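PDB 7KV2: RagB/SusD family nutrient uptake outer membrane protein from Bacteroides thetaiotaomicron, which probably binds beta-glucans at the cell surface as a SusD-family outer membrane protein serving nutrient uptake. Local coordinates for residues L429-R435 with E452-E456; A341-Q347 with G372-K377; C122-I126 with V147-R151; W112-Y116 with V165-D169. All coordinates share one frame; numbering follows the deposited sequence.

In the fold
Going from the N terminus, helix 110-130 is the first element these contacts use, and it supplies one side of two of them: 112-116 for interaction 4 and 122-126 for interaction 3. The chain turns back through helix 137-162, whose 147-151 closes interaction 3, and only then does the loop 165-169 reach back to close interaction 4, so interaction 3 nests inside it. Their centres are about 12 Å apart. Interactions 2 and 1 follow in series, on the opposite side of the chain's centre. Interaction 2 pairs two short strands; interaction 1 joins helices 425-435 and 446-456. These two touch where K377 packs near the backbone oxygen of E456.

Interaction 1. Residues L429-R435 with E452-E456; sequences LNLVHKR and ERHLE
E452 reaches from helix 446-456 to three residues of helix 425-435, and its side chain can be followed atom by atom. CB rests against L429 CD1 at 3.7 Å. CG, placed anti to the backbone N (chi1 -165°), keeps L429 CD1 beside it and meets V432 CG1 at 4.0 Å. The chain then bends, bringing OE1 to H433 ND1 at 2.7 Å in a nearly straight hydrogen bond. The oxygen lies in the imidazole plane, yet the N-H comes to it from above the carboxylate plane, and the two flat groups stand 65° apart. OE2 lies over H433 CA and takes a salt bridge from R338, so both oxygens of this buried acid are engaged. With an alanine here, H433 ND1 would probably lose its acceptor and R338 one of its two carboxylates.

One turn on, E456 makes a second polar link. Its OE2 meets R435 NH2 at 3.0 Å, a salt bridge whose hydrogen bond is bent and weak, although the two groups are almost coplanar. Each has a stronger partner: E272 for R435 and S406 for E456. A water ties R435 NE, V432 O and E456 OE1 together, while V432 CG1 packs 3.5 Å from that same OE1. R338 also bridges to E456, so one arginine serves both acids. The result is a buried His-carboxylate pair beside an arginine-glutamate network, joining two helices whose local axes run at 38° to each other in the alpha-helical SusD fold.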
loop_
_atom_site.group_PDB
_atom_site.type_symbol
_atom_site.label_atom_id
_atom_site.label_comp_id
_atom_site.label_asym_id
_atom_site.label_seq_id
_atom_site.Cartn_x
_atom_site.Cartn_y
_atom_site.Cartn_z
ATOM N N LEU A 429 -1.903 3.958 21.746
ATOM C CA LEU A 429 -3.232 3.609 21.189
ATOM C C LEU A 429 -4.167 4.817 21.215
ATOM O O LEU A 429 -4.807 5.122 20.189
ATOM C CB LEU A 429 -3.810 2.431 21.977
ATOM C CG LEU A 429 -5.229 2.053 21.588
ATOM C CD1 LEU A 429 -5.314 1.759 20.069
ATOM C CD2 LEU A 429 -5.672 0.851 22.395
ATOM N N ASN A 430 -4.224 5.536 22.328
ATOM C CA ASN A 430 -5.223 6.604 22.497
ATOM C C ASN A 430 -4.761 7.859 21.779
ATOM O O ASN A 430 -5.635 8.670 21.481
ATOM C CB ASN A 430 -5.634 6.764 23.962
ATOM C CG ASN A 430 -6.533 5.611 24.351
ATOM O OD1 ASN A 430 -7.710 5.576 23.972
ATOM N ND2 ASN A 430 -5.967 4.636 25.028
ATOM N N LEU A 431 -3.472 8.019 21.450
ATOM C CA LEU A 431 -3.056 9.208 20.638
ATOM C C LEU A 431 -3.753 9.114 19.270
ATOM O O LEU A 431 -4.340 10.113 18.803
ATOM C CB LEU A 431 -1.541 9.235 20.486
ATOM C CG LEU A 431 -0.756 9.790 21.678
ATOM C CD1 LEU A 431 0.725 9.634 21.423
ATOM C CD2 LEU A 431 -1.106 11.239 21.925
ATOM N N VAL A 432 -3.782 7.916 18.726
ATOM C CA VAL A 432 -4.473 7.607 17.447
ATOM C C VAL A 432 -5.999 7.708 17.607
ATOM O O VAL A 432 -6.676 8.371 16.752
ATOM C CB VAL A 432 -4.048 6.237 16.885
ATOM C CG1 VAL A 432 -4.844 5.904 15.638
ATOM C CG2 VAL A 432 -2.559 6.209 16.597
ATOM N N HIS A 433 -6.576 7.045 18.618
ATOM C CA HIS A 433 -8.036 7.022 18.880
ATOM C C HIS A 433 -8.551 8.455 19.037
ATOM O O HIS A 433 -9.597 8.836 18.425
ATOM C CB HIS A 433 -8.261 6.126 20.129
ATOM C CG HIS A 433 -9.664 5.699 20.371
ATOM N ND1 HIS A 433 -10.217 4.616 19.725
ATOM C CD2 HIS A 433 -10.602 6.169 21.237
ATOM C CE1 HIS A 433 -11.451 4.430 20.164
ATOM N NE2 HIS A 433 -11.731 5.389 21.086
ATOM N N LYS A 434 -7.826 9.256 19.811
ATOM C CA LYS A 434 -8.293 10.624 20.159
ATOM C C LYS A 434 -8.004 11.590 19.015
ATOM O O LYS A 434 -8.765 12.531 18.878
ATOM C CB LYS A 434 -7.714 11.087 21.497
ATOM C CG LYS A 434 -8.328 10.340 22.672
ATOM C CD LYS A 434 -8.284 11.119 23.962
ATOM C CE LYS A 434 -6.862 11.449 24.338
ATOM N NZ LYS A 434 -6.737 11.690 25.796
ATOM N N ARG A 435 -7.001 11.327 18.176
ATOM C CA ARG A 435 -6.746 12.206 17.013
ATOM C C ARG A 435 -8.000 12.175 16.127
ATOM O O ARG A 435 -8.348 13.220 15.606
ATOM C CB ARG A 435 -5.494 11.792 16.239
ATOM C CG ARG A 435 -5.174 12.723 15.078
ATOM C CD ARG A 435 -5.830 12.236 13.787
ATOM N NE ARG A 435 -5.215 11.018 13.263
ATOM C CZ ARG A 435 -4.089 10.919 12.543
ATOM N NH1 ARG A 435 -3.354 11.977 12.277
ATOM N NH2 ARG A 435 -3.666 9.729 12.132
ATOM N N GLU A 452 -8.332 -0.769 16.029
ATOM C CA GLU A 452 -7.944 0.637 15.766
ATOM C C GLU A 452 -7.238 0.690 14.409
ATOM O O GLU A 452 -7.512 1.605 13.659
ATOM C CB GLU A 452 -7.051 1.222 16.853
ATOM C CG GLU A 452 -6.936 2.731 16.788
ATOM C CD GLU A 452 -8.197 3.462 17.204
ATOM O OE1 GLU A 452 -8.983 2.880 18.021
ATOM O OE2 GLU A 452 -8.441 4.552 16.642
ATOM N N ARG A 453 -6.393 -0.291 14.084
ATOM C CA ARG A 453 -5.779 -0.395 12.746
ATOM C C ARG A 453 -6.881 -0.435 11.686
ATOM O O ARG A 453 -6.753 0.215 10.638
ATOM C CB ARG A 453 -4.874 -1.618 12.639
ATOM C CG ARG A 453 -3.683 -1.614 13.569
ATOM C CD ARG A 453 -2.881 -2.906 13.456
ATOM N NE ARG A 453 -2.168 -2.952 12.184
ATOM C CZ ARG A 453 -0.975 -2.430 11.918
ATOM N NH1 ARG A 453 -0.185 -1.921 12.863
ATOM N NH2 ARG A 453 -0.545 -2.494 10.677
ATOM N N HIS A 454 -7.913 -1.247 11.925
ATOM C CA HIS A 454 -9.039 -1.470 11.005
ATOM C C HIS A 454 -9.702 -0.109 10.700
ATOM O O HIS A 454 -9.996 0.162 9.541
ATOM C CB HIS A 454 -10.013 -2.477 11.648
ATOM C CG HIS A 454 -11.091 -2.916 10.727
ATOM N ND1 HIS A 454 -12.229 -3.547 11.182
ATOM C CD2 HIS A 454 -11.194 -2.838 9.385
ATOM C CE1 HIS A 454 -12.990 -3.857 10.154
ATOM N NE2 HIS A 454 -12.390 -3.406 9.025
ATOM N N LEU A 455 -9.944 0.680 11.741
ATOM C CA LEU A 455 -10.588 2.016 11.633
ATOM C C LEU A 455 -9.637 2.989 10.906
ATOM O O LEU A 455 -10.135 3.829 10.148
ATOM C CB LEU A 455 -10.885 2.512 13.056
ATOM C CG LEU A 455 -11.965 1.755 13.841
ATOM C CD1 LEU A 455 -12.068 2.288 15.265
ATOM C CD2 LEU A 455 -13.328 1.891 13.185
ATOM N N GLU A 456 -8.328 2.845 11.128
ATOM C CA GLU A 456 -7.277 3.820 10.741
ATOM C C GLU A 456 -6.866 3.700 9.258
ATOM O O GLU A 456 -6.536 4.733 8.641
ATOM C CB GLU A 456 -6.070 3.613 11.663
ATOM C CG GLU A 456 -4.967 4.614 11.467
ATOM C CD GLU A 456 -5.243 6.070 11.794
ATOM O OE1 GLU A 456 -6.267 6.363 12.459
ATOM O OE2 GLU A 456 -4.420 6.924 11.343
HETATM O O HOH W 1 -6.602 8.633 13.941
#

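Interaction 2. Residues A341-Q347 with G372-K377; sequences ATCWNAQ and GFFLEK
W344 and F374 form the hydrogen-bonded pair at the middle of a small two-stranded antiparallel sheet, 343-345 against 373-375, set in a fold where strands are few. W344 N donates to F374 O at 2.8 Å and F374 N returns to W344 O at 3.0 Å. Beyond the sheet's end, E376 N hydrogen-bonds to T342 O at 3.0 Å.

C343 and N345 share one face of the sheet with F373. The N345 amide lies obliquely against that ring, ND2 3.5 Å from CE1, while its OD1 caps A348 N at the start of the next helix. On the other face, W344 swings CG across from its backbone N (chi1 170°), which lays the indole edge at CE3 beside F374 CB. F374 CD1 reaches A346 CB of the following helix at 3.7 Å. E376 OE1 leans in to 3.2 Å from W344 CB and is bonded to H315, whose ring stacks on the same indole. A water joins T342 OG1 to K377 NZ, which also reaches V458 and E460.

In the chain, strand 343-345 joins helix 337-342 to helix 346-355, and F373 stacks on Y329 of helix 326-331.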
loop_
_atom_site.group_PDB
_atom_site.type_symbol
_atom_site.label_atom_id
_atom_site.label_comp_id
_atom_site.label_asym_id
_atom_site.label_seq_id
_atom_site.Cartn_x
_atom_site.Cartn_y
_atom_site.Cartn_z
ATOM N N ALA A 341 -13.710 10.876 6.150
ATOM C CA ALA A 341 -12.428 10.966 5.434
ATOM C C ALA A 341 -12.189 9.660 4.659
ATOM O O ALA A 341 -11.324 9.651 3.767
ATOM C CB ALA A 341 -11.292 11.196 6.373
ATOM N N THR A 342 -12.866 8.596 5.080
ATOM C CA THR A 342 -12.755 7.244 4.459
ATOM C C THR A 342 -13.883 7.060 3.451
ATOM O O THR A 342 -13.621 6.493 2.345
ATOM C CB THR A 342 -12.762 6.126 5.510
ATOM O OG1 THR A 342 -11.626 6.323 6.364
ATOM C CG2 THR A 342 -12.764 4.744 4.902
ATOM N N CYS A 343 -15.106 7.414 3.825
ATOM C CA CYS A 343 -16.350 7.019 3.102
ATOM C C CYS A 343 -16.999 8.290 2.554
ATOM O O CYS A 343 -17.570 9.036 3.326
ATOM C CB CYS A 343 -17.322 6.322 4.044
ATOM S SG CYS A 343 -16.627 5.013 5.071
ATOM N N TRP A 344 -16.894 8.541 1.254
ATOM C CA TRP A 344 -17.502 9.720 0.607
ATOM C C TRP A 344 -18.872 9.264 0.118
ATOM O O TRP A 344 -18.934 8.319 -0.659
ATOM C CB TRP A 344 -16.624 10.285 -0.510
ATOM C CG TRP A 344 -17.328 11.328 -1.315
ATOM C CD1 TRP A 344 -17.879 12.493 -0.855
ATOM C CD2 TRP A 344 -17.569 11.300 -2.725
ATOM N NE1 TRP A 344 -18.430 13.201 -1.893
ATOM C CE2 TRP A 344 -18.232 12.499 -3.058
ATOM C CE3 TRP A 344 -17.216 10.422 -3.753
ATOM C CZ2 TRP A 344 -18.667 12.774 -4.350
ATOM C CZ3 TRP A 344 -17.589 10.732 -5.044
ATOM C CH2 TRP A 344 -18.308 11.888 -5.339
ATOM N N ASN A 345 -19.935 9.836 0.685
ATOM C CA ASN A 345 -21.332 9.479 0.353
ATOM C C ASN A 345 -21.732 10.223 -0.920
ATOM O O ASN A 345 -22.457 11.281 -0.859
ATOM C CB ASN A 345 -22.245 9.775 1.547
ATOM C CG ASN A 345 -23.583 9.081 1.439
ATOM O OD1 ASN A 345 -23.973 8.634 0.364
ATOM N ND2 ASN A 345 -24.262 8.955 2.575
ATOM N N ALA A 346 -21.300 9.701 -2.058
ATOM C CA ALA A 346 -21.570 10.270 -3.384
ATOM C C ALA A 346 -23.074 10.392 -3.584
ATOM O O ALA A 346 -23.507 11.421 -4.161
ATOM C CB ALA A 346 -20.974 9.406 -4.460
ATOM N N GLN A 347 -23.841 9.355 -3.228
ATOM C CA GLN A 347 -25.301 9.379 -3.506
ATOM C C GLN A 347 -25.967 10.466 -2.660
ATOM O O GLN A 347 -26.797 11.191 -3.219
ATOM C CB GLN A 347 -25.997 8.041 -3.270
ATOM C CG GLN A 347 -27.430 8.024 -3.797
ATOM C CD GLN A 347 -27.504 8.378 -5.268
ATOM O OE1 GLN A 347 -26.813 7.789 -6.099
ATOM N NE2 GLN A 347 -28.364 9.331 -5.586
ATOM N N GLY A 372 -23.271 3.545 -2.930
ATOM C CA GLY A 372 -23.382 5.009 -2.723
ATOM C C GLY A 372 -22.140 5.613 -2.068
ATOM O O GLY A 372 -22.008 6.865 -2.073
ATOM N N PHE A 373 -21.215 4.789 -1.552
ATOM C CA PHE A 373 -19.980 5.259 -0.886
ATOM C C PHE A 373 -18.773 4.897 -1.730
ATOM O O PHE A 373 -18.693 3.725 -2.252
ATOM C CB PHE A 373 -19.793 4.632 0.493
ATOM C CG PHE A 373 -20.872 4.958 1.504
ATOM C CD1 PHE A 373 -20.857 6.157 2.196
ATOM C CD2 PHE A 373 -21.875 4.043 1.789
ATOM C CE1 PHE A 373 -21.842 6.449 3.127
ATOM C CE2 PHE A 373 -22.822 4.313 2.779
ATOM C CZ PHE A 373 -22.822 5.530 3.417
ATOM N N PHE A 374 -17.825 5.815 -1.783
ATOM C CA PHE A 374 -16.514 5.618 -2.444
ATOM C C PHE A 374 -15.390 5.992 -1.490
ATOM O O PHE A 374 -15.632 6.704 -0.492
ATOM C CB PHE A 374 -16.473 6.366 -3.788
ATOM C CG PHE A 374 -17.534 5.902 -4.760
ATOM C CD1 PHE A 374 -18.830 6.378 -4.674
ATOM C CD2 PHE A 374 -17.264 4.886 -5.664
ATOM C CE1 PHE A 374 -19.817 5.887 -5.509
ATOM C CE2 PHE A 374 -18.254 4.419 -6.513
ATOM C CZ PHE A 374 -19.528 4.938 -6.448
ATOM N N LEU A 375 -14.190 5.497 -1.781
ATOM C CA LEU A 375 -13.017 5.672 -0.890
ATOM C C LEU A 375 -12.505 7.100 -1.094
ATOM O O LEU A 375 -11.779 7.393 -2.067
ATOM C CB LEU A 375 -11.951 4.633 -1.216
ATOM C CG LEU A 375 -10.686 4.711 -0.366
ATOM C CD1 LEU A 375 -10.986 4.388 1.088
ATOM C CD2 LEU A 375 -9.644 3.748 -0.897
ATOM N N GLU A 376 -12.850 7.964 -0.148
ATOM C CA GLU A 376 -12.498 9.399 -0.189
ATOM C C GLU A 376 -10.996 9.610 -0.217
ATOM O O GLU A 376 -10.558 10.547 -0.897
ATOM C CB GLU A 376 -13.169 10.084 1.003
ATOM C CG GLU A 376 -12.857 11.570 1.114
ATOM C CD GLU A 376 -13.305 12.457 -0.037
ATOM O OE1 GLU A 376 -13.926 11.952 -0.981
ATOM O OE2 GLU A 376 -12.930 13.639 -0.029
ATOM N N LYS A 377 -10.204 8.776 0.473
ATOM C CA LYS A 377 -8.752 8.982 0.595
ATOM C C LYS A 377 -8.101 9.158 -0.778
ATOM O O LYS A 377 -7.143 9.942 -0.889
ATOM C CB LYS A 377 -8.082 7.818 1.301
ATOM C CG LYS A 377 -8.508 7.654 2.745
ATOM C CD LYS A 377 -7.883 6.460 3.410
ATOM C CE LYS A 377 -8.372 6.271 4.838
ATOM N NZ LYS A 377 -7.764 5.101 5.537
HETATM O O HOH W 2 -9.727 4.462 7.516
#

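Interaction 3. Residues C122-I126 with V147-R151; sequences CNDVI and VIALR
Helices 110-130 and 137-162 make an antiparallel helical hairpin, and C122, V125 and I126 meet V147 where the two come close, their local axes 9.3 Å apart and 154° from one another. V147 presses in between the three. Its CG1 touches V125 CG1 at 3.8 Å, its CG2 meets I126 CD1 at 3.5 Å as the two side chains run past each other in opposite directions, and its CB sits 4.1 Å from C122 CB. The sulfur of C122 comes down on L150 CB at 3.6 Å.

R151 works along the rim of this apolar patch. Its CB packs on C122 CB, and, its CG set opposite the backbone N (chi1 -172°), the chain stays extended through chi2 and bends at chi3, which turns NH1 onto N123 OD1 at 2.6 Å. The donor lies nearly in line with the amide C=O, while the oxygen is tilted 21° from the guanidinium plane. N123 ND2 has weak bonds to F168 O and N171, so the amide is held from both ends. A leucine in place of R151 is likely to strip N123 OD1 of this donor and leave the amide held by its weaker ND2 bonds alone. V125 and V147 also touch helix 43-53, which packs against the pair. Antiparallel helix pairing of this kind is characteristic of tetratricopeptide-repeat folds, to which the SusD family is related.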
loop_
_atom_site.group_PDB
_atom_site.type_symbol
_atom_site.label_atom_id
_atom_site.label_comp_id
_atom_site.label_asym_id
_atom_site.label_seq_id
_atom_site.Cartn_x
_atom_site.Cartn_y
_atom_site.Cartn_z
ATOM N N CYS A 122 17.756 -3.136 -8.605
ATOM C CA CYS A 122 18.524 -3.116 -7.332
ATOM C C CYS A 122 19.828 -3.929 -7.514
ATOM O O CYS A 122 20.907 -3.435 -7.122
ATOM C CB CYS A 122 17.686 -3.620 -6.158
ATOM S SG CYS A 122 16.347 -2.437 -5.739
ATOM N N ASN A 123 19.706 -5.139 -8.050
ATOM C CA ASN A 123 20.851 -6.059 -8.312
ATOM C C ASN A 123 21.853 -5.387 -9.267
ATOM O O ASN A 123 23.088 -5.533 -9.031
ATOM C CB ASN A 123 20.314 -7.406 -8.809
ATOM C CG ASN A 123 19.662 -8.205 -7.701
ATOM O OD1 ASN A 123 19.843 -7.900 -6.513
ATOM N ND2 ASN A 123 18.979 -9.272 -8.089
ATOM N N ASP A 124 21.372 -4.694 -10.302
ATOM C CA ASP A 124 22.212 -3.960 -11.292
ATOM C C ASP A 124 23.132 -2.988 -10.558
ATOM O O ASP A 124 24.336 -2.965 -10.868
ATOM C CB ASP A 124 21.415 -3.133 -12.301
ATOM C CG ASP A 124 20.689 -3.924 -13.373
ATOM O OD1 ASP A 124 21.040 -5.090 -13.600
ATOM O OD2 ASP A 124 19.784 -3.349 -13.983
ATOM N N VAL A 125 22.597 -2.217 -9.608
ATOM C CA VAL A 125 23.408 -1.225 -8.846
ATOM C C VAL A 125 24.502 -1.931 -8.036
ATOM O O VAL A 125 25.641 -1.394 -7.995
ATOM C CB VAL A 125 22.522 -0.308 -7.983
ATOM C CG1 VAL A 125 23.334 0.460 -6.959
ATOM C CG2 VAL A 125 21.734 0.647 -8.876
ATOM N N ILE A 126 24.196 -3.049 -7.376
ATOM C CA ILE A 126 25.213 -3.787 -6.576
ATOM C C ILE A 126 26.316 -4.279 -7.533
ATOM O O ILE A 126 27.507 -4.237 -7.147
ATOM C CB ILE A 126 24.584 -4.953 -5.793
ATOM C CG1 ILE A 126 23.527 -4.460 -4.800
ATOM C CG2 ILE A 126 25.657 -5.795 -5.098
ATOM C CD1 ILE A 126 24.007 -3.363 -3.858
ATOM N N VAL A 147 19.394 0.659 -2.350
ATOM C CA VAL A 147 18.956 -0.442 -3.246
ATOM C C VAL A 147 18.758 -1.735 -2.460
ATOM O O VAL A 147 17.893 -2.459 -2.878
ATOM C CB VAL A 147 19.854 -0.615 -4.490
ATOM C CG1 VAL A 147 19.943 0.690 -5.268
ATOM C CG2 VAL A 147 21.238 -1.162 -4.144
ATOM N N ILE A 148 19.460 -2.026 -1.359
ATOM C CA ILE A 148 19.147 -3.263 -0.594
ATOM C C ILE A 148 17.775 -3.093 0.093
ATOM O O ILE A 148 16.978 -4.037 0.142
ATOM C CB ILE A 148 20.262 -3.611 0.405
ATOM C CG1 ILE A 148 21.604 -3.883 -0.289
ATOM C CG2 ILE A 148 19.814 -4.789 1.250
ATOM C CD1 ILE A 148 22.769 -4.000 0.699
ATOM N N ALA A 149 17.476 -1.901 0.594
ATOM C CA ALA A 149 16.189 -1.632 1.261
ATOM C C ALA A 149 15.072 -1.703 0.223
ATOM O O ALA A 149 14.057 -2.352 0.516
ATOM C CB ALA A 149 16.219 -0.282 1.949
ATOM N N LEU A 150 15.246 -1.084 -0.944
ATOM C CA LEU A 150 14.266 -1.203 -2.061
ATOM C C LEU A 150 14.108 -2.667 -2.438
ATOM O O LEU A 150 12.986 -3.103 -2.737
ATOM C CB LEU A 150 14.694 -0.368 -3.259
ATOM C CG LEU A 150 14.511 1.148 -3.113
ATOM C CD1 LEU A 150 15.207 1.848 -4.270
ATOM C CD2 LEU A 150 13.033 1.551 -3.084
ATOM N N ARG A 151 15.200 -3.432 -2.434
ATOM C CA ARG A 151 15.087 -4.833 -2.883
ATOM C C ARG A 151 14.174 -5.604 -1.932
ATOM O O ARG A 151 13.373 -6.373 -2.421
ATOM C CB ARG A 151 16.467 -5.496 -2.965
ATOM C CG ARG A 151 16.424 -6.870 -3.608
ATOM C CD ARG A 151 17.825 -7.314 -4.062
ATOM N NE ARG A 151 18.688 -7.508 -2.911
ATOM C CZ ARG A 151 20.031 -7.521 -2.947
ATOM N NH1 ARG A 151 20.679 -7.337 -4.081
ATOM N NH2 ARG A 151 20.713 -7.698 -1.839
#

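Interaction 4. Residues W112-Y116 with V165-D169; sequences WKCAY and VPYFD
Y116 OH donates to P166 O at 2.7 Å, a hydrogen bond that ties helix 110-130 to the loop that follows helix 137-162, a helix-to-loop contact in the helical SusD fold. The carbonyl oxygen lies at the edge of the phenol ring, and the hydroxyl meets it in the carbonyl plane, on a lone pair. The same hydroxyl sits 3.3 Å from V165 CB, with P166 CD beside it, so the polar tip is lodged among aliphatic carbons.

W112 adds the other half of the first shell. Its chi1 of 176° carries the indole to the loop, where CH2 meets P166 CD at 3.9 Å, the side chains crossing at about a right angle, and CZ3 comes equally close to V165 CG1. Further along, F168 brings CE1 to Y116 CD1 at 3.7 Å; the rings are within 12° of the same tilt and meet rim to rim, neither over the face of the other.

Outside this shell, W162 sets its ring edge-to-face with W112, V165 shares backbone bonds with L181, and Y155 OH bonds F168 O. Within the helix, Y116 backs the tryptophan: its CE2 lies 3.6 Å above the indole plane of W112, offset toward the rim.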
loop_
_atom_site.group_PDB
_atom_site.type_symbol
_atom_site.label_atom_id
_atom_site.label_comp_id
_atom_site.label_asym_id
_atom_site.label_seq_id
_atom_site.Cartn_x
_atom_site.Cartn_y
_atom_site.Cartn_z
ATOM N N TRP A 112 3.586 -8.827 -9.982
ATOM C CA TRP A 112 4.721 -9.781 -10.035
ATOM C C TRP A 112 5.838 -9.180 -10.910
ATOM O O TRP A 112 6.962 -9.109 -10.464
ATOM C CB TRP A 112 4.170 -11.106 -10.568
ATOM C CG TRP A 112 5.221 -12.157 -10.772
ATOM C CD1 TRP A 112 6.203 -12.190 -11.730
ATOM C CD2 TRP A 112 5.384 -13.335 -9.977
ATOM N NE1 TRP A 112 6.980 -13.313 -11.563
ATOM C CE2 TRP A 112 6.511 -14.029 -10.496
ATOM C CE3 TRP A 112 4.711 -13.873 -8.875
ATOM C CZ2 TRP A 112 6.935 -15.242 -9.956
ATOM C CZ3 TRP A 112 5.150 -15.060 -8.331
ATOM C CH2 TRP A 112 6.246 -15.737 -8.879
ATOM N N LYS A 113 5.504 -8.717 -12.100
ATOM C CA LYS A 113 6.470 -8.191 -13.091
ATOM C C LYS A 113 7.078 -6.896 -12.551
ATOM O O LYS A 113 8.283 -6.716 -12.696
ATOM C CB LYS A 113 5.809 -7.956 -14.441
ATOM C CG LYS A 113 5.405 -9.229 -15.180
ATOM C CD LYS A 113 4.608 -8.950 -16.433
ATOM C CE LYS A 113 4.058 -10.206 -17.097
ATOM N NZ LYS A 113 3.168 -9.880 -18.242
ATOM N N CYS A 114 6.290 -6.062 -11.856
ATOM C CA CYS A 114 6.833 -4.829 -11.233
ATOM C C CYS A 114 7.815 -5.174 -10.122
ATOM O O CYS A 114 8.880 -4.512 -10.036
ATOM C CB CYS A 114 5.719 -3.922 -10.712
ATOM S SG CYS A 114 4.605 -3.316 -11.982
ATOM N N ALA A 115 7.504 -6.148 -9.265
ATOM C CA ALA A 115 8.345 -6.519 -8.118
ATOM C C ALA A 115 9.698 -6.994 -8.639
ATOM O O ALA A 115 10.765 -6.529 -8.129
ATOM C CB ALA A 115 7.677 -7.596 -7.324
ATOM N N TYR A 116 9.681 -7.857 -9.655
ATOM C CA TYR A 116 10.951 -8.459 -10.153
ATOM C C TYR A 116 11.710 -7.432 -10.991
ATOM O O TYR A 116 12.957 -7.535 -10.984
ATOM C CB TYR A 116 10.700 -9.804 -10.841
ATOM C CG TYR A 116 10.528 -10.888 -9.816
ATOM C CD1 TYR A 116 11.586 -11.325 -9.037
ATOM C CD2 TYR A 116 9.286 -11.444 -9.565
ATOM C CE1 TYR A 116 11.423 -12.289 -8.055
ATOM C CE2 TYR A 116 9.111 -12.425 -8.603
ATOM C CZ TYR A 116 10.190 -12.885 -7.873
ATOM O OH TYR A 116 10.005 -13.806 -6.883
ATOM N N VAL A 165 8.519 -18.030 -3.670
ATOM C CA VAL A 165 8.770 -17.355 -4.986
ATOM C C VAL A 165 10.265 -17.369 -5.288
ATOM O O VAL A 165 11.049 -17.573 -4.367
ATOM C CB VAL A 165 8.237 -15.905 -4.978
ATOM C CG1 VAL A 165 6.726 -15.916 -4.874
ATOM C CG2 VAL A 165 8.875 -15.103 -3.879
ATOM N N PRO A 166 10.668 -17.130 -6.556
ATOM C CA PRO A 166 12.081 -17.074 -6.937
ATOM C C PRO A 166 12.852 -15.999 -6.162
ATOM O O PRO A 166 12.283 -14.911 -5.924
ATOM C CB PRO A 166 12.084 -16.701 -8.419
ATOM C CG PRO A 166 10.696 -16.962 -8.920
ATOM C CD PRO A 166 9.789 -16.934 -7.710
ATOM N N TYR A 167 14.105 -16.288 -5.784
ATOM C CA TYR A 167 14.994 -15.331 -5.081
ATOM C C TYR A 167 16.316 -15.232 -5.844
ATOM O O TYR A 167 16.821 -16.264 -6.347
ATOM C CB TYR A 167 15.206 -15.696 -3.610
ATOM C CG TYR A 167 16.085 -14.693 -2.905
ATOM C CD1 TYR A 167 15.542 -13.523 -2.388
ATOM C CD2 TYR A 167 17.470 -14.848 -2.830
ATOM C CE1 TYR A 167 16.335 -12.559 -1.785
ATOM C CE2 TYR A 167 18.277 -13.890 -2.224
ATOM C CZ TYR A 167 17.705 -12.734 -1.706
ATOM O OH TYR A 167 18.441 -11.748 -1.109
ATOM N N PHE A 168 16.832 -14.016 -5.986
ATOM C CA PHE A 168 18.164 -13.746 -6.590
ATOM C C PHE A 168 18.675 -12.380 -6.104
ATOM O O PHE A 168 17.859 -11.442 -5.913
ATOM C CB PHE A 168 18.098 -13.922 -8.110
ATOM C CG PHE A 168 17.108 -13.078 -8.885
ATOM C CD1 PHE A 168 15.787 -13.474 -9.030
ATOM C CD2 PHE A 168 17.521 -11.942 -9.570
ATOM C CE1 PHE A 168 14.895 -12.717 -9.778
ATOM C CE2 PHE A 168 16.630 -11.183 -10.324
ATOM C CZ PHE A 168 15.309 -11.563 -10.414
ATOM N N ASP A 169 19.991 -12.270 -5.860
ATOM C CA ASP A 169 20.681 -10.983 -5.540
ATOM C C ASP A 169 21.696 -10.608 -6.640
ATOM O O ASP A 169 22.421 -9.618 -6.432
ATOM C CB ASP A 169 21.313 -11.017 -4.145
ATOM C CG ASP A 169 22.261 -12.175 -3.925
ATOM O OD1 ASP A 169 22.811 -12.683 -4.928
ATOM O OD2 ASP A 169 22.422 -12.566 -2.757
#